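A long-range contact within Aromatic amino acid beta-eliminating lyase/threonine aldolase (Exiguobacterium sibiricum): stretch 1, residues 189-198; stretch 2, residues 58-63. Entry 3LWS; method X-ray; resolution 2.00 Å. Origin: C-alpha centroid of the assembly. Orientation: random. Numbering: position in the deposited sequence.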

ATOM      1  N   THR A 189      18.272 -20.746 -12.027  1.00 23.42           N
ATOM      2  CA  THR A 189      16.869 -20.494 -11.740  1.00 23.26           C
ATOM      3  C   THR A 189      16.749 -19.543 -10.558  1.00 21.91           C
ATOM      4  O   THR A 189      17.674 -19.383  -9.784  1.00 22.20           O
ATOM      5  CB  THR A 189      16.145 -21.750 -11.284  1.00 22.72           C
ATOM      6  OG1 THR A 189      16.672 -22.133 -10.006  1.00 23.63           O
ATOM      7  CG2 THR A 189      16.285 -22.907 -12.310  1.00 24.65           C
ATOM      8  N   ALA A 190      15.577 -18.973 -10.372  1.00 22.45           N
ATOM      9  CA  ALA A 190      15.340 -18.093  -9.212  1.00 21.31           C
ATOM     10  C   ALA A 190      15.598 -18.822  -7.863  1.00 22.14           C
ATOM     11  O   ALA A 190      16.168 -18.227  -6.936  1.00 22.25           O
ATOM     12  CB  ALA A 190      13.927 -17.495  -9.264  1.00 19.71           C
ATOM     13  N   ALA A 191      15.225 -20.111  -7.774  1.00 21.59           N
ATOM     14  CA  ALA A 191      15.422 -20.868  -6.549  1.00 21.53           C
ATOM     15  C   ALA A 191      16.904 -21.120  -6.288  1.00 21.73           C
ATOM     16  O   ALA A 191      17.336 -21.038  -5.136  1.00 20.93           O
ATOM     17  CB  ALA A 191      14.625 -22.166  -6.559  1.00 21.87           C
ATOM     18  N   GLU A 192      17.704 -21.396  -7.331  1.00 21.44           N
ATOM     19  CA  GLU A 192      19.139 -21.639  -7.100  1.00 22.61           C
ATOM     20  C   GLU A 192      19.879 -20.384  -6.555  1.00 22.36           C
ATOM     21  O   GLU A 192      20.840 -20.491  -5.771  1.00 23.93           O
ATOM     22  CB  GLU A 192      19.831 -22.142  -8.379  1.00 23.09           C
ATOM     23  CG  GLU A 192      19.420 -23.568  -8.781  1.00 28.51           C
ATOM     24  CD  GLU A 192      19.900 -23.990 -10.180  1.00 29.84           C
ATOM     25  OE1 GLU A 192      20.092 -23.118 -11.069  1.00 29.01           O
ATOM     26  OE2 GLU A 192      20.065 -25.213 -10.385  1.00 32.30           O
ATOM     27  N   ILE A 193      19.458 -19.205  -6.998  1.00 21.48           N
ATOM     28  CA  ILE A 193      20.060 -17.980  -6.502  1.00 19.87           C
ATOM     29  C   ILE A 193      19.517 -17.762  -5.099  1.00 21.48           C
ATOM     30  O   ILE A 193      20.304 -17.681  -4.147  1.00 24.07           O
ATOM     31  CB  ILE A 193      19.815 -16.776  -7.432  1.00 16.53           C
ATOM     32  CG1 ILE A 193      20.425 -17.027  -8.835  1.00 17.03           C
ATOM     33  CG2 ILE A 193      20.430 -15.486  -6.816  1.00 19.89           C
ATOM     34  CD1 ILE A 193      21.990 -17.059  -8.878  1.00 17.10           C
ATOM     35  N   ALA A 194      18.187 -17.720  -4.974  1.00 22.22           N
ATOM     36  CA  ALA A 194      17.495 -17.513  -3.689  1.00 21.72           C
ATOM     37  C   ALA A 194      17.881 -18.490  -2.578  1.00 23.18           C
ATOM     38  O   ALA A 194      17.830 -18.117  -1.398  1.00 23.91           O
ATOM     39  CB  ALA A 194      16.029 -17.540  -3.869  1.00 20.54           C
ATOM     40  N   GLY A 195      18.253 -19.716  -2.954  1.00 22.12           N
ATOM     41  CA  GLY A 195      18.664 -20.761  -2.008  1.00 22.32           C
ATOM     42  C   GLY A 195      19.893 -20.459  -1.162  1.00 22.22           C
ATOM     43  O   GLY A 195      20.072 -21.060  -0.111  1.00 23.10           O
ATOM     44  N   LEU A 196      20.722 -19.516  -1.608  1.00 22.80           N
ATOM     45  CA  LEU A 196      21.914 -19.091  -0.879  1.00 21.32           C
ATOM     46  C   LEU A 196      21.663 -18.096   0.273  1.00 21.61           C
ATOM     47  O   LEU A 196      22.578 -17.774   1.034  1.00 22.00           O
ATOM     48  CB  LEU A 196      22.910 -18.493  -1.868  1.00 21.29           C
ATOM     49  CG  LEU A 196      23.422 -19.359  -3.025  1.00 23.99           C
ATOM     50  CD1 LEU A 196      24.552 -18.645  -3.767  1.00 21.54           C
ATOM     51  CD2 LEU A 196      23.873 -20.721  -2.595  1.00 22.67           C
ATOM     52  N   PHE A 197      20.434 -17.596   0.355  1.00 21.70           N
ATOM     53  CA  PHE A 197      20.040 -16.560   1.273  1.00 21.24           C
ATOM     54  C   PHE A 197      18.997 -17.038   2.277  1.00 21.45           C
ATOM     55  O   PHE A 197      18.223 -17.971   2.024  1.00 21.79           O
ATOM     56  CB  PHE A 197      19.449 -15.390   0.478  1.00 21.10           C
ATOM     57  CG  PHE A 197      20.448 -14.683  -0.395  1.00 22.81           C
ATOM     58  CD1 PHE A 197      20.779 -15.188  -1.645  1.00 21.98           C
ATOM     59  CD2 PHE A 197      21.086 -13.539   0.051  1.00 19.53           C
ATOM     60  CE1 PHE A 197      21.704 -14.533  -2.449  1.00 21.97           C
ATOM     61  CE2 PHE A 197      22.010 -12.873  -0.746  1.00 19.87           C
ATOM     62  CZ  PHE A 197      22.333 -13.372  -1.988  1.00 18.23           C
ATOM     63  N   ASP A 198      18.956 -16.361   3.414  1.00 20.34           N
ATOM     64  CA  ASP A 198      17.971 -16.650   4.441  1.00 21.14           C
ATOM     65  C   ASP A 198      16.577 -16.098   4.069  1.00 20.65           C
ATOM     66  O   ASP A 198      15.543 -16.755   4.284  1.00 20.37           O
ATOM     67  CB  ASP A 198      18.485 -16.104   5.787  1.00 20.94           C
ATOM     68  CG  ASP A 198      19.769 -16.777   6.200  1.00 22.97           C
ATOM     69  OD1 ASP A 198      19.668 -17.939   6.566  1.00 24.24           O
ATOM     70  OD2 ASP A 198      20.880 -16.212   6.084  1.00 22.70           O
TER
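Stretch 2, residues 58-63: DVLGMD

Where two segments distant in sequence pack closely, the small residues of one often form a shallow surface on which the backbone and larger side chains of the other can settle. The contact between residues 58-63 and 189-198, whose touching residues are at least 130 positions apart, illustrates the principle without a single hydrogen bond between the two stretches.

Stretch 1 opens with a capped helix. Thr-189 occupies the N-cap position, its OG1 accepting from the N of Glu-192 at 3.0 Å, while the N of Thr-189 donates back to OE1 of Glu-192 at 3.1 Å. Ala-190, Ala-191 and Ala-194 follow in the helix, and a type I turn from Ala-194 to Phe-197 follows. With no side chain longer than a methyl at these three alanines, the backbone of stretch 2 can come close: the CA atoms of Ala-191 and Leu-60 are 4.2 Å apart.

Stretch 2 brings the end of a helix to this surface. Val-59 is helical, Gly-61 has left helical angles with positive phi, and Met-62 is extended. As the chain advances from Val-59 to Met-62, its contacts advance from Ala-190 toward Asp-198, so the two stretches run broadly in the same sense here. The CB of Ala-190 meets two larger side chains, 3.9 Å from CG1 of Val-59 and 4.1 Å from CD2 of Leu-60. That same CD2 lies 4.1 Å from CB of Ala-194, so one methyl of Leu-60 touches two alanines a helical turn apart. The O of Leu-60 approaches CB of Ala-194 to 3.5 Å. The O of Val-59 lies 3.3 Å from the N of Ala-191, but the angle is too poor for a hydrogen bond.

Gly-61 shows how a missing side chain can matter to fit. Its N is 4.1 Å from CB of Ala-191, and a CB at Gly-61 would fall a tight 3.3 Å from that methyl; the positive phi independently favours glycine.

The most prominent bump is Met-62, present as selenomethionine. Its CA-to-CB bond points sideways, but chi1 and chi2 in m, with chi3 off-well at 136°, bring the end of the side chain up against the start of the turn, over the O of Ala-194. There CE lies 4.0 Å from CB of Ala-194, a close 2.9 Å from its O, and 3.8 Å from the O of Phe-197. SE reaches 3.9 Å from the O of Asp-198, extending the contact beyond the alanine surface.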

ATOM      1  N   ASP A  58       7.332 -21.205  -3.798  1.00 27.34           N
ATOM      2  CA  ASP A  58       7.869 -22.266  -4.651  1.00 26.06           C
ATOM      3  C   ASP A  58       8.902 -21.764  -5.621  1.00 26.24           C
ATOM      4  O   ASP A  58       9.929 -22.400  -5.790  1.00 26.32           O
ATOM      5  CB  ASP A  58       6.754 -22.916  -5.476  1.00 27.21           C
ATOM      6  CG  ASP A  58       5.883 -23.844  -4.673  1.00 33.56           C
ATOM      7  OD1 ASP A  58       6.229 -24.190  -3.512  1.00 37.39           O
ATOM      8  OD2 ASP A  58       4.840 -24.254  -5.234  1.00 41.37           O
ATOM      9  N   VAL A  59       8.637 -20.629  -6.268  1.00 27.17           N
ATOM     10  CA  VAL A  59       9.557 -20.105  -7.278  1.00 25.57           C
ATOM     11  C   VAL A  59      10.894 -19.770  -6.647  1.00 25.74           C
ATOM     12  O   VAL A  59      11.943 -20.004  -7.240  1.00 26.46           O
ATOM     13  CB  VAL A  59       9.035 -18.844  -7.989  1.00 25.60           C
ATOM     14  CG1 VAL A  59      10.156 -18.188  -8.783  1.00 24.36           C
ATOM     15  CG2 VAL A  59       7.849 -19.196  -8.859  1.00 27.26           C
ATOM     16  N   LEU A  60      10.861 -19.246  -5.437  1.00 24.34           N
ATOM     17  CA  LEU A  60      12.107 -18.937  -4.737  1.00 23.34           C
ATOM     18  C   LEU A  60      12.613 -20.098  -3.882  1.00 23.62           C
ATOM     19  O   LEU A  60      13.671 -20.002  -3.325  1.00 25.20           O
ATOM     20  CB  LEU A  60      11.926 -17.670  -3.895  1.00 23.29           C
ATOM     21  CG  LEU A  60      11.536 -16.425  -4.713  1.00 21.25           C
ATOM     22  CD1 LEU A  60      11.098 -15.262  -3.813  1.00 20.53           C
ATOM     23  CD2 LEU A  60      12.670 -15.989  -5.631  1.00 21.90           C
ATOM     24  N   GLY A  61      11.853 -21.185  -3.769  1.00 25.61           N
ATOM     25  CA  GLY A  61      12.286 -22.359  -2.974  1.00 24.94           C
ATOM     26  C   GLY A  61      12.383 -22.090  -1.481  1.00 25.47           C
ATOM     27  O   GLY A  61      13.277 -22.598  -0.827  1.00 25.54           O
HETATM   28  N   MSE A  62      11.454 -21.293  -0.958  1.00 25.19           N
HETATM   29  CA  MSE A  62      11.391 -20.938   0.463  1.00 24.49           C
HETATM   30  C   MSE A  62      10.118 -21.526   1.064  1.00 24.24           C
HETATM   31  O   MSE A  62       9.149 -21.775   0.336  1.00 23.83           O
HETATM   32  CB  MSE A  62      11.324 -19.412   0.638  1.00 23.93           C
HETATM   33  CG  MSE A  62      12.604 -18.655   0.156  1.00 27.16           C
HETATM   34 SE   MSE A  62      14.166 -18.913   1.281  0.75 33.67          SE
HETATM   35  CE  MSE A  62      15.360 -19.164  -0.228  1.00 35.84           C
ATOM     36  N   ASP A  63      10.120 -21.671   2.392  1.00 23.41           N
ATOM     37  CA  ASP A  63       9.023 -22.279   3.133  1.00 24.59           C
ATOM     38  C   ASP A  63       7.712 -21.495   2.929  1.00 23.79           C
ATOM     39  O   ASP A  63       6.641 -22.062   2.905  1.00 22.37           O
ATOM     40  CB  ASP A  63       9.307 -22.264   4.654  1.00 25.74           C
ATOM     41  CG  ASP A  63      10.383 -23.266   5.111  1.00 31.51           C
ATOM     42  OD1 ASP A  63      10.929 -24.036   4.293  1.00 34.65           O
ATOM     43  OD2 ASP A  63      10.670 -23.243   6.342  1.00 35.03           O
TER